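Local coordinates for galactose mutarotase-like protein (Clostridium acetobutylicum, PDB 3OS7) that probably binds carbohydrate and may interconvert the anomers of aldose sugars, as other members of the aldose 1-epimerase family do, at residues A[80-85]-A[104-109]; A[201-206]-A[264-269]; A[217-222]-A[305-310]; A[275-280]-A[334-339]. All blocks are in the same frame, centred on the assembly; numbering follows the deposited sequence.

Interaction 1 (A[80-85]-A[104-109]); sequences PNRIDD and NNNYIH
Ile-83 and Tyr-107 form the hydrogen-bonded pair of a short antiparallel strand contact. Ile-83 N gives a bond of 2.7 Å to Tyr-107 O, and Tyr-107 N returns one to Ile-83 O. His-109 N adds a third backbone bond, to Asn-81 O. In the side-chain bonds, Asn-105 ND2 reaches Asp-85 OD1 at 2.9 Å. The amide donates in its own plane but meets the carboxylate from above. Arg-216 is a second partner of Asp-85 OD1 and also bridges Asp-84. Asn-81 OD1 accepts from Arg-82 N and from Arg-82 NH1, the latter at 2.9 Å, which ties the guanidinium back to the residue just before its strand.

A G1 beta bulge places Asn-105 and Asn-106 opposite Glu-101. The contact belongs to a small antiparallel sheet in which strand 82-90 runs between 93-96 and 106-108.

Packing is led by Ile-108. Its CD1 sits over the centre of the Arg-82 guanidinium, 3.7 Å from Arg-82 CZ. Asn-106 ND2 lies at the edge of that group and bonds to Glu-101, which also forms a salt bridge with Arg-82. Ile-108 CG1 lies over the centre of the His-109 ring. His-109 NE2 bonds a bound tartrate, probably from the crystallisation liquor.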
loop_
_atom_site.group_PDB
_atom_site.type_symbol
_atom_site.label_atom_id
_atom_site.label_comp_id
_atom_site.label_asym_id
_atom_site.label_seq_id
_atom_site.Cartn_x
_atom_site.Cartn_y
_atom_site.Cartn_z
ATOM N N PRO A 80 8.004 3.356 3.690
ATOM C CA PRO A 80 7.489 3.805 2.399
ATOM C C PRO A 80 8.322 4.959 1.857
ATOM O O PRO A 80 8.628 5.901 2.558
ATOM C CB PRO A 80 6.065 4.271 2.727
ATOM C CG PRO A 80 6.147 4.737 4.108
ATOM C CD PRO A 80 7.192 3.888 4.806
ATOM N N ASN A 81 8.679 4.882 0.589
ATOM C CA ASN A 81 9.357 5.956 -0.089
ATOM C C ASN A 81 10.758 6.212 0.481
ATOM O O ASN A 81 11.359 5.300 1.102
ATOM C CB ASN A 81 8.464 7.203 -0.083
ATOM C CG ASN A 81 8.606 8.015 -1.357
ATOM O OD1 ASN A 81 9.607 8.691 -1.555
ATOM N ND2 ASN A 81 7.619 7.928 -2.232
ATOM N N ARG A 82 11.265 7.434 0.314
ATOM C CA ARG A 82 12.690 7.743 0.446
ATOM C C ARG A 82 13.219 8.147 1.833
ATOM O O ARG A 82 12.543 8.811 2.612
ATOM C CB ARG A 82 13.058 8.830 -0.564
ATOM C CG ARG A 82 12.863 8.400 -1.986
ATOM C CD ARG A 82 12.707 9.610 -2.872
ATOM N NE ARG A 82 12.646 9.184 -4.258
ATOM C CZ ARG A 82 11.541 8.881 -4.912
ATOM N NH1 ARG A 82 10.348 8.989 -4.343
ATOM N NH2 ARG A 82 11.638 8.488 -6.164
ATOM N N ILE A 83 14.434 7.679 2.134
ATOM C CA ILE A 83 15.242 8.209 3.221
ATOM C C ILE A 83 16.470 8.854 2.597
ATOM O O ILE A 83 17.274 8.160 1.920
ATOM C CB ILE A 83 15.708 7.128 4.235
ATOM C CG1 ILE A 83 14.541 6.274 4.765
ATOM C CG2 ILE A 83 16.554 7.757 5.388
ATOM C CD1 ILE A 83 13.427 7.023 5.417
ATOM N N ASP A 84 16.618 10.160 2.825
ATOM C CA ASP A 84 17.734 10.952 2.305
ATOM C C ASP A 84 19.111 10.358 2.595
ATOM O O ASP A 84 19.480 10.125 3.758
ATOM C CB ASP A 84 17.589 12.390 2.890
ATOM C CG ASP A 84 18.633 13.374 2.380
ATOM O OD1 ASP A 84 19.536 12.981 1.611
ATOM O OD2 ASP A 84 18.515 14.575 2.767
ATOM N N ASP A 85 19.877 10.053 1.528
ATOM C CA ASP A 85 21.230 9.467 1.672
ATOM C C ASP A 85 21.249 8.124 2.401
ATOM O O ASP A 85 22.303 7.656 2.831
ATOM C CB ASP A 85 22.213 10.457 2.361
ATOM C CG ASP A 85 22.525 11.676 1.532
ATOM O OD1 ASP A 85 22.301 11.664 0.299
ATOM O OD2 ASP A 85 22.990 12.681 2.129
ATOM N N ASN A 104 18.975 9.561 -7.199
ATOM C CA ASN A 104 18.698 10.555 -6.156
ATOM C C ASN A 104 19.423 10.299 -4.795
ATOM O O ASN A 104 19.201 11.031 -3.813
ATOM C CB ASN A 104 17.181 10.661 -5.953
ATOM C CG ASN A 104 16.471 11.232 -7.161
ATOM O OD1 ASN A 104 16.957 12.164 -7.784
ATOM N ND2 ASN A 104 15.304 10.690 -7.473
ATOM N N ASN A 105 20.284 9.279 -4.767
ATOM C CA ASN A 105 21.051 8.846 -3.591
ATOM C C ASN A 105 20.200 8.675 -2.334
ATOM O O ASN A 105 20.423 9.332 -1.331
ATOM C CB ASN A 105 22.234 9.794 -3.338
ATOM C CG ASN A 105 23.335 9.139 -2.551
ATOM O OD1 ASN A 105 23.928 8.136 -2.996
ATOM N ND2 ASN A 105 23.623 9.679 -1.376
ATOM N N ASN A 106 19.207 7.793 -2.423
ATOM C CA ASN A 106 18.314 7.520 -1.305
ATOM C C ASN A 106 18.209 6.032 -1.041
ATOM O O ASN A 106 18.550 5.210 -1.906
ATOM C CB ASN A 106 16.930 8.066 -1.630
ATOM C CG ASN A 106 16.893 9.573 -1.727
ATOM O OD1 ASN A 106 17.527 10.300 -0.932
ATOM N ND2 ASN A 106 16.133 10.065 -2.702
ATOM N N TYR A 107 17.730 5.674 0.154
ATOM C CA TYR A 107 17.161 4.365 0.398
ATOM C C TYR A 107 15.661 4.492 0.233
ATOM O O TYR A 107 15.057 5.439 0.759
ATOM C CB TYR A 107 17.513 3.812 1.787
ATOM C CG TYR A 107 17.026 2.393 1.953
ATOM C CD1 TYR A 107 17.700 1.338 1.367
ATOM C CD2 TYR A 107 15.849 2.108 2.635
ATOM C CE1 TYR A 107 17.252 0.056 1.464
ATOM C CE2 TYR A 107 15.382 0.804 2.727
ATOM C CZ TYR A 107 16.091 -0.216 2.130
ATOM O OH TYR A 107 15.655 -1.510 2.212
ATOM N N ILE A 108 15.027 3.531 -0.450
ATOM C CA ILE A 108 13.591 3.677 -0.768
ATOM C C ILE A 108 12.861 2.349 -0.564
ATOM O O ILE A 108 13.405 1.286 -0.881
ATOM C CB ILE A 108 13.389 4.194 -2.213
ATOM C CG1 ILE A 108 11.988 4.739 -2.433
ATOM C CG2 ILE A 108 13.709 3.103 -3.227
ATOM C CD1 ILE A 108 11.728 5.377 -3.859
ATOM N N HIS A 109 11.657 2.429 0.023
ATOM C CA HIS A 109 10.637 1.365 0.053
ATOM C C HIS A 109 10.856 0.133 0.949
ATOM O O HIS A 109 9.888 -0.533 1.336
ATOM C CB HIS A 109 10.283 0.908 -1.360
ATOM C CG HIS A 109 9.600 1.952 -2.183
ATOM N ND1 HIS A 109 8.724 2.883 -1.642
ATOM C CD2 HIS A 109 9.619 2.178 -3.520
ATOM C CE1 HIS A 109 8.282 3.666 -2.619
ATOM N NE2 HIS A 109 8.814 3.261 -3.764
#

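Interaction 2 (A[201-206]-A[264-269]); sequences CRVKIS and ACIEDA
This is a buried antiparallel strand pairing between 201-205 and 264-268, in the large beta-structure of the galactose mutarotase-like fold. The short strand axes approach to 4.6 Å, with 158° between their directions. Two hydrogen-bonded pairs hold the backbones. Arg-202 and Glu-267 exchange bonds, with Glu-267 N to Arg-202 O at 2.8 Å. Lys-204 and Cys-265 do the same, with Lys-204 N to Cys-265 O at 2.9 Å.

The face with Lys-204, Cys-265 and Glu-267 carries a salt bridge. Lys-204 is extended beyond CG and crosses Glu-267 at a slant. Its NZ meets Glu-267 OE2 at 3.0 Å, on the syn side but 33° out of the carboxylate plane. A weaker bond goes to Glu-267 OE1. Arg-274 forms a second salt bridge with Glu-267 OE2, so two positive groups share this oxygen. Cys-265 SG packs under the lysine chain, 3.9 Å from Lys-204 CB and also near its CD.

The other face is mostly apolar. Val-203 and Ile-266 lie side by side, with Val-203 CG2 4.1 Å from Ile-266 CG1. Ile-266 CG2 meets Cys-201 CB, and Ile-205 CG1 meets Ala-264 CB. Val-203 and Ala-264 touch Ile-300 of strand 297-303, while Ile-205 rests on Leu-251 of strand 246-256. On its other edge strand 263-268 pairs with 273-279, Ala-264 bonding Tyr-277.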
loop_
_atom_site.group_PDB
_atom_site.type_symbol
_atom_site.label_atom_id
_atom_site.label_comp_id
_atom_site.label_asym_id
_atom_site.label_seq_id
_atom_site.Cartn_x
_atom_site.Cartn_y
_atom_site.Cartn_z
ATOM N N CYS A 201 -12.163 7.022 -16.028
ATOM C CA CYS A 201 -11.953 6.892 -14.589
ATOM C C CYS A 201 -11.537 8.204 -13.939
ATOM O O CYS A 201 -10.640 8.880 -14.430
ATOM C CB CYS A 201 -10.914 5.842 -14.288
ATOM S SG CYS A 201 -11.495 4.175 -14.682
ATOM N N ARG A 202 -12.177 8.520 -12.805
ATOM C CA ARG A 202 -11.814 9.688 -12.004
ATOM C C ARG A 202 -11.357 9.237 -10.629
ATOM O O ARG A 202 -11.991 8.371 -10.025
ATOM C CB ARG A 202 -12.995 10.609 -11.813
ATOM C CG ARG A 202 -13.668 11.065 -13.088
ATOM C CD ARG A 202 -12.849 12.094 -13.769
ATOM N NE ARG A 202 -13.652 12.911 -14.671
ATOM C CZ ARG A 202 -13.316 14.138 -15.053
ATOM N NH1 ARG A 202 -12.182 14.701 -14.608
ATOM N NH2 ARG A 202 -14.126 14.817 -15.867
ATOM N N VAL A 203 -10.283 9.838 -10.136
ATOM C CA VAL A 203 -9.753 9.518 -8.801
ATOM C C VAL A 203 -10.061 10.645 -7.789
ATOM O O VAL A 203 -9.776 11.805 -8.049
ATOM C CB VAL A 203 -8.243 9.224 -8.821
ATOM C CG1 VAL A 203 -7.741 9.000 -7.386
ATOM C CG2 VAL A 203 -7.971 7.939 -9.652
ATOM N N LYS A 204 -10.680 10.281 -6.659
ATOM C CA LYS A 204 -10.876 11.205 -5.525
ATOM C C LYS A 204 -10.034 10.727 -4.365
ATOM O O LYS A 204 -9.828 9.535 -4.204
ATOM C CB LYS A 204 -12.341 11.248 -5.100
ATOM C CG LYS A 204 -13.262 11.769 -6.205
ATOM C CD LYS A 204 -14.728 11.507 -5.889
ATOM C CE LYS A 204 -15.612 12.129 -6.951
ATOM N NZ LYS A 204 -17.043 12.041 -6.586
ATOM N N ILE A 205 -9.502 11.659 -3.605
ATOM C CA ILE A 205 -8.649 11.368 -2.462
ATOM C C ILE A 205 -8.942 12.409 -1.391
ATOM O O ILE A 205 -9.022 13.594 -1.696
ATOM C CB ILE A 205 -7.137 11.463 -2.791
ATOM C CG1 ILE A 205 -6.752 10.601 -3.994
ATOM C CG2 ILE A 205 -6.290 11.053 -1.555
ATOM C CD1 ILE A 205 -5.295 10.861 -4.494
ATOM N N SER A 206 -9.014 11.981 -0.126
ATOM C CA SER A 206 -9.357 12.904 0.977
ATOM C C SER A 206 -8.117 13.680 1.435
ATOM O O SER A 206 -7.623 13.489 2.537
ATOM C CB SER A 206 -10.009 12.122 2.131
ATOM O OG SER A 206 -9.162 11.108 2.642
ATOM N N ALA A 264 -9.390 6.907 -0.670
ATOM C CA ALA A 264 -9.510 7.212 -2.076
ATOM C C ALA A 264 -10.611 6.417 -2.709
ATOM O O ALA A 264 -11.071 5.398 -2.186
ATOM C CB ALA A 264 -8.137 6.965 -2.812
ATOM N N CYS A 265 -11.030 6.883 -3.877
ATOM C CA CYS A 265 -11.872 6.082 -4.719
ATOM C C CYS A 265 -11.615 6.351 -6.174
ATOM O O CYS A 265 -11.070 7.393 -6.530
ATOM C CB CYS A 265 -13.355 6.231 -4.386
ATOM S SG CYS A 265 -14.116 7.786 -4.875
ATOM N N ILE A 266 -11.979 5.364 -6.987
ATOM C CA ILE A 266 -11.838 5.428 -8.442
ATOM C C ILE A 266 -13.242 5.187 -8.993
ATOM O O ILE A 266 -13.829 4.131 -8.752
ATOM C CB ILE A 266 -10.878 4.382 -9.010
ATOM C CG1 ILE A 266 -9.543 4.396 -8.266
ATOM C CG2 ILE A 266 -10.696 4.582 -10.538
ATOM C CD1 ILE A 266 -8.568 3.235 -8.706
ATOM N N GLU A 267 -13.783 6.191 -9.681
ATOM C CA GLU A 267 -15.157 6.187 -10.184
ATOM C C GLU A 267 -15.125 6.039 -11.697
ATOM O O GLU A 267 -14.412 6.776 -12.383
ATOM C CB GLU A 267 -15.882 7.497 -9.841
ATOM C CG GLU A 267 -16.241 7.626 -8.348
ATOM C CD GLU A 267 -16.964 8.892 -7.990
ATOM O OE1 GLU A 267 -17.227 9.724 -8.887
ATOM O OE2 GLU A 267 -17.296 9.041 -6.799
ATOM N N ASP A 268 -15.906 5.085 -12.183
ATOM C CA ASP A 268 -16.206 4.935 -13.608
ATOM C C ASP A 268 -17.717 5.116 -13.784
ATOM O O ASP A 268 -18.513 4.170 -13.697
ATOM C CB ASP A 268 -15.743 3.567 -14.100
ATOM C CG ASP A 268 -15.814 3.435 -15.590
ATOM O OD1 ASP A 268 -16.594 4.211 -16.208
ATOM O OD2 ASP A 268 -15.087 2.564 -16.131
ATOM N N ALA A 269 -18.100 6.365 -13.988
ATOM C CA ALA A 269 -19.492 6.739 -14.162
ATOM C C ALA A 269 -20.124 5.980 -15.332
ATOM O O ALA A 269 -21.264 5.559 -15.246
ATOM C CB ALA A 269 -19.632 8.329 -14.343
#

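Interaction 3 (A[217-222]-A[305-310]); sequences NLPTGE and SIINSP
Pro-219 O and Asn-308 ND2 are joined through one water. The water donates to Pro-219 O at 2.7 Å and accepts from Asn-308 ND2 at 2.9 Å. No direct hydrogen bond links the two segments, so this bridge is their polar link. The other end of the Asn-308 amide serves two other groups: OD1 accepts from Asp-84 N and from Asn-311 ND2. Both ends of the amide thus have partners, which fixes its rotation.

The rest of the contact is packing around the Pro-219 ring. Its CG approaches Ile-307 O to 3.1 Å, and its CD meets Ile-307 CG2 at 3.7 Å. On the same ring, Pro-219 CG touches Ile-306 CG1 at 4.0 Å, and CB lies near Ile-306 CD1. Asn-308 CB reaches Pro-219 CD. Leu-218 comes in at a slant with its CD2, 4.0 Å from Asn-308 CG, and its side chain also touches Asp-84 and Arg-82 of strand 82-90. Ile-306 and Ile-307 both pack on Leu-248 of strand 246-256.

Just beyond the proline, Thr-220 OG1 accepts from Glu-222 N in an ST turn. The opposing loop, which follows strand 297-303, is built on a type II beta turn from Ile-306 to Ser-309. Ile-307 and Asn-308 take its two central positions. Asn-308 has the positive phi (63°) expected at the third position of such a turn, and Ile-307 at the second is presented to the proline ring.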
loop_
_atom_site.group_PDB
_atom_site.type_symbol
_atom_site.label_atom_id
_atom_site.label_comp_id
_atom_site.label_asym_id
_atom_site.label_seq_id
_atom_site.Cartn_x
_atom_site.Cartn_y
_atom_site.Cartn_z
ATOM N N ASN A 217 13.314 14.287 -4.958
ATOM C CA ASN A 217 12.038 13.782 -4.486
ATOM C C ASN A 217 11.865 13.709 -2.970
ATOM O O ASN A 217 10.994 13.005 -2.494
ATOM C CB ASN A 217 11.659 12.457 -5.178
ATOM C CG ASN A 217 11.307 12.659 -6.651
ATOM O OD1 ASN A 217 10.875 13.731 -7.048
ATOM N ND2 ASN A 217 11.486 11.636 -7.448
ATOM N N LEU A 218 12.652 14.501 -2.247
ATOM C CA LEU A 218 12.552 14.662 -0.791
ATOM C C LEU A 218 11.683 15.892 -0.505
ATOM O O LEU A 218 11.758 16.882 -1.229
ATOM C CB LEU A 218 13.939 14.847 -0.180
ATOM C CG LEU A 218 14.910 13.699 -0.471
ATOM C CD1 LEU A 218 16.375 14.109 -0.160
ATOM C CD2 LEU A 218 14.493 12.491 0.288
ATOM N N PRO A 219 10.854 15.830 0.545
ATOM C CA PRO A 219 10.049 17.018 0.849
ATOM C C PRO A 219 10.883 18.193 1.232
ATOM O O PRO A 219 11.902 18.050 1.942
ATOM C CB PRO A 219 9.203 16.598 2.056
ATOM C CG PRO A 219 9.338 15.120 2.145
ATOM C CD PRO A 219 10.601 14.729 1.486
ATOM N N THR A 220 10.446 19.374 0.801
ATOM C CA THR A 220 11.082 20.607 1.262
ATOM C C THR A 220 10.654 20.966 2.660
ATOM O O THR A 220 11.318 21.763 3.327
ATOM C CB THR A 220 10.781 21.792 0.345
ATOM O OG1 THR A 220 9.402 22.146 0.463
ATOM C CG2 THR A 220 11.093 21.452 -1.086
ATOM N N GLY A 221 9.525 20.419 3.087
ATOM C CA GLY A 221 8.925 20.796 4.367
ATOM C C GLY A 221 7.819 21.828 4.245
ATOM O O GLY A 221 7.123 22.095 5.221
ATOM N N GLU A 222 7.645 22.382 3.047
ATOM C CA GLU A 222 6.598 23.343 2.773
ATOM C C GLU A 222 5.339 22.601 2.375
ATOM O O GLU A 222 5.393 21.644 1.605
ATOM C CB GLU A 222 6.967 24.220 1.588
ATOM C CG GLU A 222 8.208 25.063 1.717
ATOM C CD GLU A 222 8.674 25.528 0.337
ATOM O OE1 GLU A 222 9.308 24.732 -0.422
ATOM O OE2 GLU A 222 8.343 26.675 -0.011
ATOM N N SER A 305 3.569 8.271 7.608
ATOM C CA SER A 305 4.344 9.458 7.797
ATOM C C SER A 305 4.739 10.041 6.452
ATOM O O SER A 305 4.616 9.398 5.415
ATOM C CB SER A 305 5.590 9.171 8.637
ATOM O OG SER A 305 6.574 8.400 7.969
ATOM N N ILE A 306 5.235 11.265 6.515
ATOM C CA ILE A 306 5.722 11.951 5.356
ATOM C C ILE A 306 6.951 11.220 4.783
ATOM O O ILE A 306 7.656 10.480 5.487
ATOM C CB ILE A 306 6.026 13.442 5.697
ATOM C CG1 ILE A 306 6.115 14.283 4.435
ATOM C CG2 ILE A 306 7.299 13.595 6.574
ATOM C CD1 ILE A 306 6.154 15.768 4.743
ATOM N N ILE A 307 7.196 11.423 3.501
ATOM C CA ILE A 307 8.426 10.959 2.884
ATOM C C ILE A 307 9.610 11.504 3.695
ATOM O O ILE A 307 9.590 12.668 4.097
ATOM C CB ILE A 307 8.553 11.458 1.439
ATOM C CG1 ILE A 307 7.445 10.878 0.564
ATOM C CG2 ILE A 307 9.960 11.088 0.859
ATOM C CD1 ILE A 307 7.516 11.349 -0.912
ATOM N N ASN A 308 10.610 10.659 3.944
ATOM C CA ASN A 308 11.851 11.053 4.657
ATOM C C ASN A 308 11.564 11.502 6.105
ATOM O O ASN A 308 12.290 12.305 6.622
ATOM C CB ASN A 308 12.562 12.162 3.864
ATOM C CG ASN A 308 14.025 12.409 4.304
ATOM O OD1 ASN A 308 14.753 11.493 4.669
ATOM N ND2 ASN A 308 14.460 13.660 4.192
ATOM N N SER A 309 10.490 10.990 6.716
ATOM C CA SER A 309 10.011 11.466 8.024
ATOM C C SER A 309 11.073 11.488 9.150
ATOM O O SER A 309 11.060 12.401 9.958
ATOM C CB SER A 309 8.791 10.665 8.511
ATOM O OG SER A 309 9.102 9.322 8.858
ATOM N N PRO A 310 11.996 10.514 9.205
ATOM C CA PRO A 310 12.995 10.593 10.266
ATOM C C PRO A 310 13.918 11.810 10.190
ATOM O O PRO A 310 14.549 12.157 11.184
ATOM C CB PRO A 310 13.806 9.305 10.066
ATOM C CG PRO A 310 12.953 8.440 9.288
ATOM C CD PRO A 310 12.190 9.310 8.395
HETATM O O HOH W 1 13.201 16.157 3.421
#

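Interaction 4 (A[275-280]-A[334-339]); sequences VVYEMS and CKLYIE
Tyr-337 holds CG between its backbone N and carbonyl carbon; this chi1 of 48° sets CG on the side of Val-276, and the ring lies across that residue on the neighbouring strand. Glu-278 has CG anti to its backbone N (chi1 -173°) and is extended beyond it, which carries the carboxylate to the phenol. Tyr-337 OH donates to Glu-278 OE1 at 2.8 Å. The hydroxyl meets the carboxylate from above its plane, and the carboxylate and ring planes are 58° apart.

Val-276 lies against one face of the Tyr-337 ring. Its CB is 3.8 Å from the ring centroid in a CH-pi contact, offset toward the rim. Val-276 CG1 is 3.4 Å from Tyr-337 CZ. The other branch, Val-276 CG2, touches Glu-339 CD at 3.8 Å. The carboxylate of Glu-339 forms a salt bridge with Arg-274.

On the other face of the sheet Tyr-277 meets Leu-336, with Tyr-277 CD1 3.4 Å from Leu-336 CD2. Tyr-277 CE1 is 3.9 Å from Cys-334 CB, and Cys-334 SG makes an oblique sulfur-aromatic contact with the same ring. The SG also packs on CG of Met-279, a selenomethionine. Tyr-277 OH bonds Ser-186, and the ring meets that of Phe-188.

Backbone bonds pair Val-276 with Tyr-337 and Glu-278 with Lys-335; Val-276 N to Tyr-337 O is 2.8 Å. This is regular antiparallel pairing of strands 273-279 and 329-340, part of the extensive antiparallel beta-structure of the galactose mutarotase-like fold.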
loop_
_atom_site.group_PDB
_atom_site.type_symbol
_atom_site.label_atom_id
_atom_site.label_comp_id
_atom_site.label_asym_id
_atom_site.label_seq_id
_atom_site.Cartn_x
_atom_site.Cartn_y
_atom_site.Cartn_z
ATOM N N VAL A 275 -14.673 1.999 -7.165
ATOM C CA VAL A 275 -13.755 1.211 -6.341
ATOM C C VAL A 275 -13.328 2.083 -5.171
ATOM O O VAL A 275 -12.947 3.231 -5.361
ATOM C CB VAL A 275 -12.515 0.734 -7.125
ATOM C CG1 VAL A 275 -11.454 0.185 -6.168
ATOM C CG2 VAL A 275 -12.939 -0.346 -8.173
ATOM N N VAL A 276 -13.477 1.561 -3.961
ATOM C CA VAL A 276 -13.191 2.336 -2.752
ATOM C C VAL A 276 -12.004 1.746 -1.992
ATOM O O VAL A 276 -11.950 0.529 -1.745
ATOM C CB VAL A 276 -14.416 2.380 -1.805
ATOM C CG1 VAL A 276 -14.099 3.229 -0.572
ATOM C CG2 VAL A 276 -15.668 2.916 -2.520
ATOM N N TYR A 277 -11.082 2.616 -1.601
ATOM C CA TYR A 277 -9.899 2.263 -0.826
ATOM C C TYR A 277 -9.932 3.108 0.446
ATOM O O TYR A 277 -9.474 4.251 0.474
ATOM C CB TYR A 277 -8.645 2.566 -1.652
ATOM C CG TYR A 277 -7.301 2.103 -1.119
ATOM C CD1 TYR A 277 -7.176 1.128 -0.137
ATOM C CD2 TYR A 277 -6.111 2.635 -1.659
ATOM C CE1 TYR A 277 -5.916 0.682 0.264
ATOM C CE2 TYR A 277 -4.876 2.207 -1.231
ATOM C CZ TYR A 277 -4.777 1.248 -0.273
ATOM O OH TYR A 277 -3.521 0.799 0.130
ATOM N N GLU A 278 -10.516 2.543 1.492
ATOM C CA GLU A 278 -10.691 3.225 2.775
ATOM C C GLU A 278 -9.491 2.942 3.681
ATOM O O GLU A 278 -9.032 1.812 3.806
ATOM C CB GLU A 278 -12.001 2.762 3.421
ATOM C CG GLU A 278 -12.389 3.496 4.674
ATOM C CD GLU A 278 -13.843 3.221 5.130
ATOM O OE1 GLU A 278 -14.578 2.403 4.518
ATOM O OE2 GLU A 278 -14.240 3.875 6.119
HETATM N N MSE A 279 -8.990 3.984 4.306
HETATM C CA MSE A 279 -7.782 3.905 5.113
HETATM C C MSE A 279 -8.071 4.392 6.520
HETATM O O MSE A 279 -8.728 5.419 6.699
HETATM C CB MSE A 279 -6.702 4.798 4.514
HETATM C CG MSE A 279 -6.425 4.557 3.088
HETATM SE SE MSE A 279 -5.553 6.055 2.214
HETATM C CE MSE A 279 -5.825 5.358 0.467
ATOM N N SER A 280 -7.530 3.690 7.505
ATOM C CA SER A 280 -7.664 4.117 8.910
ATOM C C SER A 280 -6.816 5.361 9.183
ATOM O O SER A 280 -5.909 5.719 8.400
ATOM C CB SER A 280 -7.287 2.982 9.865
ATOM O OG SER A 280 -5.886 2.732 9.861
ATOM N N CYS A 334 -6.945 -1.042 6.276
ATOM C CA CYS A 334 -7.518 -0.520 5.026
ATOM C C CYS A 334 -8.572 -1.481 4.528
ATOM O O CYS A 334 -8.566 -2.670 4.912
ATOM C CB CYS A 334 -6.463 -0.343 3.957
ATOM S SG CYS A 334 -5.222 0.904 4.341
ATOM N N LYS A 335 -9.513 -0.965 3.750
ATOM C CA LYS A 335 -10.560 -1.766 3.163
ATOM C C LYS A 335 -10.651 -1.465 1.684
ATOM O O LYS A 335 -10.506 -0.329 1.275
ATOM C CB LYS A 335 -11.900 -1.480 3.847
ATOM C CG LYS A 335 -11.939 -1.900 5.286
ATOM C CD LYS A 335 -13.252 -1.500 5.947
ATOM C CE LYS A 335 -13.234 -1.830 7.434
ATOM N NZ LYS A 335 -14.521 -1.472 8.104
ATOM N N LEU A 336 -10.880 -2.497 0.885
ATOM C CA LEU A 336 -11.081 -2.326 -0.546
ATOM C C LEU A 336 -12.417 -2.997 -0.894
ATOM O O LEU A 336 -12.640 -4.150 -0.553
ATOM C CB LEU A 336 -9.955 -3.018 -1.311
ATOM C CG LEU A 336 -8.635 -2.298 -1.395
ATOM C CD1 LEU A 336 -7.572 -3.258 -2.003
ATOM C CD2 LEU A 336 -8.774 -1.051 -2.260
ATOM N N TYR A 337 -13.280 -2.270 -1.586
ATOM C CA TYR A 337 -14.594 -2.785 -1.973
ATOM C C TYR A 337 -15.123 -2.055 -3.188
ATOM O O TYR A 337 -14.597 -1.012 -3.589
ATOM C CB TYR A 337 -15.613 -2.678 -0.821
ATOM C CG TYR A 337 -15.701 -1.350 -0.087
ATOM C CD1 TYR A 337 -14.828 -1.060 0.946
ATOM C CD2 TYR A 337 -16.720 -0.418 -0.375
ATOM C CE1 TYR A 337 -14.912 0.141 1.642
ATOM C CE2 TYR A 337 -16.819 0.761 0.323
ATOM C CZ TYR A 337 -15.904 1.048 1.329
ATOM O OH TYR A 337 -15.960 2.216 2.065
ATOM N N ILE A 338 -16.182 -2.601 -3.754
ATOM C CA ILE A 338 -16.825 -2.055 -4.944
ATOM C C ILE A 338 -18.234 -1.636 -4.554
ATOM O O ILE A 338 -18.912 -2.329 -3.775
ATOM C CB ILE A 338 -16.924 -3.146 -6.056
ATOM C CG1 ILE A 338 -15.551 -3.741 -6.353
ATOM C CG2 ILE A 338 -17.582 -2.579 -7.341
ATOM C CD1 ILE A 338 -15.594 -5.140 -7.022
ATOM N N GLU A 339 -18.697 -0.515 -5.091
ATOM C CA GLU A 339 -20.087 -0.117 -4.833
ATOM C C GLU A 339 -20.697 0.544 -6.048
ATOM O O GLU A 339 -19.978 0.995 -6.962
ATOM C CB GLU A 339 -20.187 0.751 -3.563
ATOM C CG GLU A 339 -19.460 2.035 -3.655
ATOM C CD GLU A 339 -19.469 2.886 -2.382
ATOM O OE1 GLU A 339 -19.614 2.377 -1.253
ATOM O OE2 GLU A 339 -19.280 4.111 -2.542
#

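Interactions 2 and 4 are neighbours, with centres about 11 Å apart. Strand 263-268 pairs with 273-279, and two backbone contacts, Ile-266 O to Val-275 N and Ala-264 O to Tyr-277 N, are both 2.8 Å and probable hydrogen bonds. The four strands therefore run side by side in the order 201-213, 263-268, 273-279, 329-340. Interactions 1 and 3 form a second cluster, centres about 10 Å apart, joined by Asp-84 N to Asn-308 OD1 at 2.9 Å. The clusters do not touch; the nearest atoms of interactions 3 and 4 are about 10 Å apart. In interaction 1, His-109 meets a bound tartrate, probably from the crystallisation liquor, that may mark a pocket.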